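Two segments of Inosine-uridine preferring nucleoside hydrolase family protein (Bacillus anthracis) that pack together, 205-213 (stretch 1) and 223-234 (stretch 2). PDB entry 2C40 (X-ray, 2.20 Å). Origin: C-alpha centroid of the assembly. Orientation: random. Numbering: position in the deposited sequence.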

# COMPACT_ATOMS: atom_id res chain seq x y z
N THR A 205 -9.29 -14.62 -1.92
CA THR A 205 -8.45 -15.64 -1.38
C THR A 205 -7.03 -15.47 -1.98
O THR A 205 -6.86 -14.83 -3.02
CB THR A 205 -9.23 -16.93 -1.71
OG1 THR A 205 -9.33 -17.77 -0.57
CG2 THR A 205 -8.68 -17.64 -2.87
N ILE A 206 -6.02 -16.01 -1.32
CA ILE A 206 -4.65 -16.03 -1.87
C ILE A 206 -4.62 -16.76 -3.23
O ILE A 206 -4.00 -16.28 -4.18
CB ILE A 206 -3.62 -16.70 -0.84
CG1 ILE A 206 -3.39 -15.80 0.39
CG2 ILE A 206 -2.28 -17.06 -1.51
CD1 ILE A 206 -2.89 -16.63 1.67
N ASP A 207 -5.29 -17.92 -3.32
CA ASP A 207 -5.43 -18.66 -4.57
C ASP A 207 -5.98 -17.82 -5.72
O ASP A 207 -5.62 -18.02 -6.86
CB ASP A 207 -6.31 -19.90 -4.39
N ILE A 208 -6.82 -16.85 -5.41
CA ILE A 208 -7.41 -15.97 -6.44
C ILE A 208 -6.45 -14.85 -6.80
O ILE A 208 -6.30 -14.51 -7.97
CB ILE A 208 -8.82 -15.44 -6.01
CG1 ILE A 208 -9.82 -16.59 -6.11
CG2 ILE A 208 -9.26 -14.27 -6.85
CD1 ILE A 208 -11.11 -16.35 -5.41
N ARG A 209 -5.81 -14.28 -5.78
CA ARG A 209 -4.76 -13.27 -5.98
C ARG A 209 -3.64 -13.86 -6.83
O ARG A 209 -3.20 -13.22 -7.75
CB ARG A 209 -4.22 -12.79 -4.64
CG ARG A 209 -5.22 -11.96 -3.77
CD ARG A 209 -4.73 -11.91 -2.30
NE ARG A 209 -5.69 -11.27 -1.41
CZ ARG A 209 -5.71 -9.97 -1.08
NH1 ARG A 209 -4.76 -9.12 -1.54
NH2 ARG A 209 -6.69 -9.51 -0.29
N GLU A 210 -3.21 -15.07 -6.53
CA GLU A 210 -2.15 -15.69 -7.30
C GLU A 210 -2.51 -15.97 -8.75
O GLU A 210 -1.66 -15.87 -9.60
CB GLU A 210 -1.69 -17.01 -6.69
CG GLU A 210 -0.99 -16.82 -5.37
CD GLU A 210 -0.64 -18.12 -4.68
OE1 GLU A 210 0.20 -18.04 -3.74
OE2 GLU A 210 -1.19 -19.20 -5.06
N GLN A 211 -3.75 -16.40 -8.98
CA GLN A 211 -4.25 -16.70 -10.31
C GLN A 211 -4.41 -15.42 -11.14
O GLN A 211 -4.19 -15.43 -12.34
CB GLN A 211 -5.59 -17.44 -10.23
N TRP A 212 -4.74 -14.32 -10.50
CA TRP A 212 -4.64 -13.01 -11.15
C TRP A 212 -3.21 -12.60 -11.51
O TRP A 212 -3.00 -12.11 -12.62
CB TRP A 212 -5.29 -11.91 -10.28
CG TRP A 212 -6.82 -11.93 -10.33
CD1 TRP A 212 -7.57 -12.50 -11.30
CD2 TRP A 212 -7.73 -11.32 -9.42
NE1 TRP A 212 -8.88 -12.29 -11.05
CE2 TRP A 212 -9.02 -11.58 -9.90
CE3 TRP A 212 -7.58 -10.58 -8.26
CZ2 TRP A 212 -10.17 -11.14 -9.24
CZ3 TRP A 212 -8.70 -10.15 -7.60
CH2 TRP A 212 -9.99 -10.43 -8.08
N ALA A 213 -2.26 -12.81 -10.60
CA ALA A 213 -0.87 -12.47 -10.82
C ALA A 213 -0.30 -13.21 -12.04
O ALA A 213 0.45 -12.62 -12.83
CB ALA A 213 -0.07 -12.77 -9.56
N PHE A 223 -3.62 -4.42 -13.18
CA PHE A 223 -4.19 -3.29 -12.41
C PHE A 223 -5.01 -3.74 -11.18
O PHE A 223 -4.81 -3.20 -10.08
CB PHE A 223 -5.07 -2.40 -13.28
CG PHE A 223 -5.73 -1.25 -12.52
CD1 PHE A 223 -7.10 -1.24 -12.29
CD2 PHE A 223 -4.97 -0.19 -12.03
CE1 PHE A 223 -7.70 -0.20 -11.60
CE2 PHE A 223 -5.58 0.87 -11.33
CZ PHE A 223 -6.93 0.86 -11.12
N LEU A 224 -5.91 -4.72 -11.38
CA LEU A 224 -6.63 -5.35 -10.27
C LEU A 224 -5.68 -5.86 -9.20
O LEU A 224 -5.91 -5.62 -8.03
CB LEU A 224 -7.44 -6.58 -10.72
CG LEU A 224 -8.87 -6.48 -11.13
CD1 LEU A 224 -9.30 -7.88 -11.71
CD2 LEU A 224 -9.75 -6.07 -9.91
N GLY A 225 -4.65 -6.60 -9.59
CA GLY A 225 -3.67 -7.08 -8.63
C GLY A 225 -2.91 -6.00 -7.85
O GLY A 225 -2.65 -6.17 -6.67
N GLN A 226 -2.52 -4.92 -8.50
CA GLN A 226 -1.88 -3.78 -7.82
C GLN A 226 -2.82 -3.19 -6.79
O GLN A 226 -2.45 -3.00 -5.63
CB GLN A 226 -1.46 -2.73 -8.84
CG GLN A 226 -0.24 -3.23 -9.61
CD GLN A 226 0.14 -2.34 -10.77
OE1 GLN A 226 0.37 -1.17 -10.60
NE2 GLN A 226 0.26 -2.93 -11.95
N CYS A 227 -4.07 -2.97 -7.19
CA CYS A 227 -5.06 -2.49 -6.27
C CYS A 227 -5.16 -3.39 -5.00
O CYS A 227 -5.10 -2.87 -3.90
CB CYS A 227 -6.38 -2.35 -6.97
SG CYS A 227 -6.39 -0.88 -8.05
N TYR A 228 -5.22 -4.72 -5.15
CA TYR A 228 -5.39 -5.60 -4.00
C TYR A 228 -4.13 -5.90 -3.17
O TYR A 228 -4.24 -6.40 -2.06
CB TYR A 228 -6.12 -6.87 -4.44
CG TYR A 228 -7.60 -6.56 -4.64
CD1 TYR A 228 -8.20 -6.66 -5.89
CD2 TYR A 228 -8.36 -6.07 -3.57
CE1 TYR A 228 -9.52 -6.35 -6.06
CE2 TYR A 228 -9.64 -5.72 -3.72
CZ TYR A 228 -10.24 -5.85 -4.98
OH TYR A 228 -11.58 -5.52 -5.10
N ALA A 229 -2.96 -5.53 -3.68
CA ALA A 229 -1.70 -5.60 -2.97
C ALA A 229 -1.69 -4.67 -1.76
O ALA A 229 -1.01 -4.89 -0.76
CB ALA A 229 -0.59 -5.19 -3.92
N ILE A 230 -2.39 -3.57 -1.93
CA ILE A 230 -2.64 -2.52 -0.91
C ILE A 230 -3.44 -3.03 0.31
O ILE A 230 -3.45 -2.45 1.37
CB ILE A 230 -3.40 -1.36 -1.66
CG1 ILE A 230 -2.38 -0.61 -2.58
CG2 ILE A 230 -4.14 -0.48 -0.73
CD1 ILE A 230 -2.94 0.51 -3.58
N VAL A 231 -4.12 -4.13 0.14
CA VAL A 231 -4.93 -4.71 1.16
C VAL A 231 -4.63 -6.24 1.17
O VAL A 231 -5.51 -7.07 0.96
CB VAL A 231 -6.38 -4.25 0.84
CG1 VAL A 231 -7.13 -5.20 -0.06
CG2 VAL A 231 -7.13 -3.89 2.10
N PRO A 232 -3.35 -6.60 1.38
CA PRO A 232 -2.86 -7.94 1.15
C PRO A 232 -3.15 -8.93 2.31
O PRO A 232 -3.59 -8.52 3.39
CB PRO A 232 -1.36 -7.71 1.04
CG PRO A 232 -1.13 -6.72 2.06
CD PRO A 232 -2.29 -5.77 1.95
N PRO A 233 -2.87 -10.22 2.08
CA PRO A 233 -3.03 -11.19 3.16
C PRO A 233 -1.90 -10.96 4.21
O PRO A 233 -0.77 -10.69 3.84
CB PRO A 233 -2.93 -12.55 2.45
CG PRO A 233 -2.96 -12.25 0.94
CD PRO A 233 -2.38 -10.86 0.83
N LEU A 234 -2.22 -11.05 5.50
CA LEU A 234 -1.28 -10.73 6.57
C LEU A 234 -0.71 -11.94 7.34
O LEU A 234 -0.91 -13.09 6.93
CB LEU A 234 -1.94 -9.72 7.53
CG LEU A 234 -2.42 -8.42 6.88
CD1 LEU A 234 -3.06 -7.52 7.91
CD2 LEU A 234 -1.28 -7.70 6.17

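Backbone carbonyls near the C-terminal end of a helix can accept hydrogen bonds from a neighboring side chain, and a long cationic side chain from an adjacent helix is well suited to collect them. The contact between 205-213 and 223-234 in this nucleoside hydrolase family protein is a compact example. R209 points its CA-to-CB bond toward the second stretch and runs out in a largely extended chain (chi1 m, chi2 and chi3 t), which carries the guanidinium to the C-terminal part of helix 223-229 and the chain beyond it. R209 NH1 donates to Y228 O at 2.8 Å, and R209 NH2 donates to V231 O at 3.0 Å. A weak third bond, from R209 NH1 to V231 O at 3.3 Å, makes the V231 carbonyl a shared acceptor. Both oxygens lie near the plane of the guanidinium, at its edge, where its N-H groups are directed. Y228 O also accepts the backbone N of V231 at 3.2 Å, so the arginine joins a turn that is already internally bonded.

With the edge of the guanidinium given to hydrogen bonds, one flat face is left to packing. P232 C and P233 CG lie over it, and the aliphatic part of the same side chain contributes as well, with R209 CD 3.7 Å from P233 CG. Arginine thus serves twice, as a multiple donor and as a surface for proline. One turn earlier, I206 extends the proline contact: its CA-to-CB bond points sideways, but the end of the side chain comes nearer, and I206 CG1 approaches P233 CG to 3.6 Å. The rigid pyrrolidine ring of P233 offers a compact apolar surface to both residues.

On the other side of R209 in sequence, W212 directs its CA-to-CB bond toward the second stretch, and its indole packs against L224 and Y228. The helix axes approach to 9.5 Å, with their N-to-C directions 139° apart. L224 CD1 sits over one face of the indole, 4.2 Å from the centroid of the W212 six-membered ring and 14° off its normal, a CH-pi contact. Y228 meets the indole obliquely, Y228 CD1 lying 3.9 Å from W212 CZ3. All three side chains start toward the opposing stretch and are buried in the assembly, as suits large apolar and aromatic groups.

Together the two stretches bury 381 Å², with R209 the largest contributor: hydrogen bonds join R209 to the carbonyls of Y228 and V231, and apolar packing extends from them in both directions.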